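Agrin (Gallus gallus, PDB 1PZ7) helps organise acetylcholine receptors at neuromuscular junctions as a basal lamina protein, its activity modulated by alternative splicing and by calcium binding to this laminin G domain. Local coordinates at residues Leu150-Met155 against Gly174-Val179. Sequence-based numbering, arbitrary orientation.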
loop_
_atom_site.group_PDB
_atom_site.type_symbol
_atom_site.label_atom_id
_atom_site.label_comp_id
_atom_site.label_asym_id
_atom_site.label_seq_id
_atom_site.Cartn_x
_atom_site.Cartn_y
_atom_site.Cartn_z
ATOM N N LEU A 150 -1.182 8.011 -4.180
ATOM C CA LEU A 150 -1.109 6.940 -3.199
ATOM C C LEU A 150 -2.385 6.942 -2.368
ATOM O O LEU A 150 -2.817 7.986 -1.884
ATOM C CB LEU A 150 0.113 7.137 -2.301
ATOM C CG LEU A 150 0.230 6.217 -1.087
ATOM C CD1 LEU A 150 0.473 4.804 -1.527
ATOM C CD2 LEU A 150 1.350 6.701 -0.175
ATOM N N TRP A 151 -2.996 5.773 -2.215
ATOM C CA TRP A 151 -4.207 5.643 -1.417
ATOM C C TRP A 151 -3.967 4.672 -0.273
ATOM O O TRP A 151 -3.330 3.643 -0.453
ATOM C CB TRP A 151 -5.380 5.160 -2.276
ATOM C CG TRP A 151 -5.832 6.157 -3.300
ATOM C CD1 TRP A 151 -5.401 6.261 -4.590
ATOM C CD2 TRP A 151 -6.812 7.185 -3.126
ATOM N NE1 TRP A 151 -6.045 7.293 -5.225
ATOM C CE2 TRP A 151 -6.917 7.879 -4.348
ATOM C CE3 TRP A 151 -7.607 7.598 -2.058
ATOM C CZ2 TRP A 151 -7.783 8.951 -4.529
ATOM C CZ3 TRP A 151 -8.467 8.664 -2.239
ATOM C CH2 TRP A 151 -8.551 9.328 -3.467
ATOM N N LEU A 152 -4.487 5.007 0.899
ATOM C CA LEU A 152 -4.325 4.171 2.073
ATOM C C LEU A 152 -5.694 3.747 2.594
ATOM O O LEU A 152 -6.602 4.565 2.682
ATOM C CB LEU A 152 -3.578 4.967 3.140
ATOM C CG LEU A 152 -3.038 4.255 4.375
ATOM C CD1 LEU A 152 -1.961 3.261 4.006
ATOM C CD2 LEU A 152 -2.492 5.294 5.340
ATOM N N GLY A 153 -5.832 2.462 2.914
ATOM C CA GLY A 153 -7.052 1.916 3.490
ATOM C C GLY A 153 -8.161 1.605 2.505
ATOM O O GLY A 153 -9.195 1.050 2.870
ATOM N N GLY A 154 -7.954 1.963 1.249
ATOM C CA GLY A 154 -8.982 1.803 0.251
ATOM C C GLY A 154 -8.594 2.578 -0.979
ATOM O O GLY A 154 -7.476 3.091 -1.072
ATOM N N MET A 155 -9.530 2.675 -1.911
ATOM C CA MET A 155 -9.259 3.251 -3.207
ATOM C C MET A 155 -10.473 3.976 -3.743
ATOM O O MET A 155 -11.599 3.556 -3.510
ATOM C CB MET A 155 -8.935 2.098 -4.143
ATOM C CG MET A 155 -8.168 2.453 -5.347
ATOM S SD MET A 155 -7.191 1.034 -5.700
ATOM C CE MET A 155 -8.394 -0.097 -6.369
ATOM N N GLY A 174 -9.353 -1.456 10.430
ATOM C CA GLY A 174 -8.289 -1.623 11.400
ATOM C C GLY A 174 -7.591 -0.302 11.635
ATOM O O GLY A 174 -8.157 0.763 11.386
ATOM N N CYS A 175 -6.359 -0.362 12.123
ATOM C CA CYS A 175 -5.596 0.844 12.389
ATOM C C CYS A 175 -4.253 0.817 11.702
ATOM O O CYS A 175 -3.682 -0.253 11.483
ATOM C CB CYS A 175 -5.375 0.996 13.881
ATOM S SG CYS A 175 -6.897 1.147 14.824
ATOM N N ILE A 176 -3.756 2.006 11.368
ATOM C CA ILE A 176 -2.454 2.148 10.727
ATOM C C ILE A 176 -1.664 3.252 11.410
ATOM O O ILE A 176 -2.222 4.262 11.829
ATOM C CB ILE A 176 -2.621 2.483 9.232
ATOM C CG1 ILE A 176 -3.455 1.398 8.543
ATOM C CG2 ILE A 176 -1.253 2.631 8.569
ATOM C CD1 ILE A 176 -3.728 1.659 7.090
ATOM N N ARG A 177 -0.356 3.055 11.518
ATOM C CA ARG A 177 0.528 4.070 12.071
ATOM C C ARG A 177 1.906 3.962 11.440
ATOM O O ARG A 177 2.256 2.942 10.845
ATOM C CB ARG A 177 0.647 3.920 13.590
ATOM C CG ARG A 177 1.507 2.748 14.033
ATOM C CD ARG A 177 1.419 2.438 15.522
ATOM N NE ARG A 177 2.325 1.350 15.887
ATOM C CZ ARG A 177 2.360 0.763 17.076
ATOM N NH1 ARG A 177 3.225 -0.218 17.299
ATOM N NH2 ARG A 177 1.540 1.149 18.044
ATOM N N ASP A 178 2.673 5.038 11.570
ATOM C CA ASP A 178 4.072 5.082 11.144
ATOM C C ASP A 178 4.301 4.595 9.720
ATOM O O ASP A 178 5.065 3.653 9.469
ATOM C CB ASP A 178 4.926 4.288 12.129
ATOM C CG ASP A 178 4.957 4.924 13.500
ATOM O OD1 ASP A 178 5.205 4.210 14.493
ATOM O OD2 ASP A 178 4.755 6.145 13.674
ATOM N N VAL A 179 3.631 5.253 8.783
ATOM C CA VAL A 179 3.752 4.916 7.376
ATOM C C VAL A 179 4.923 5.675 6.759
ATOM O O VAL A 179 4.969 6.907 6.800
ATOM C CB VAL A 179 2.458 5.238 6.604
ATOM C CG1 VAL A 179 2.586 4.840 5.143
ATOM C CG2 VAL A 179 1.266 4.531 7.239
#
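Leu152 and Ile176 meet tip to tip inside the beta sandwich of a laminin G domain, a concanavalin-like fold. The evidence that the contact spans the two layers is topological: strand 149-152 lies between strands 23-26 and 63-68 in the six-stranded sheet, whereas strand 175-181 pairs with 15-18 and 45-58 in the other. The spacing agrees, since Leu152 CA and Ile176 CA are 9.1 Å apart and no hydrogen bond links the two segments.

All the contacts across the interface are apolar. Leu152 holds CG anti to its backbone N (chi1 -168°), which carries the forked end of the side chain into the interior. Ile176 answers with its longer arm: a chi2 of 177° extends CD1 inward to lie 3.8 Å from Leu152 CG and 3.9 Å from Leu152 CD1, so one methyl rests against the fork of the leucine. Leu152 is shared between Ile176 and Val179, three positions apart. Strict strand alternation would put these two on opposite faces; the left-handed backbone of Asp178 (phi 50°) interrupts that pattern, and both CB atoms point toward segment 150-155 while Arg177 turns away and makes a cation-pi contact with Trp111.

The surroundings complete the hydrophobic layer. Leu188 touches both Leu152 and Val179, Tyr25 flanks Leu152, and Leu54 and Ile56 of strand 45-58 pack on Ile176. At the strand's end Gly153 has positive phi, and its backbone hydrogen-bonds with Ile65 and Phe172. The second methyl of the leucine fork, Leu152 CD2, reaches Val179 CG2 more loosely, at 4.3 Å.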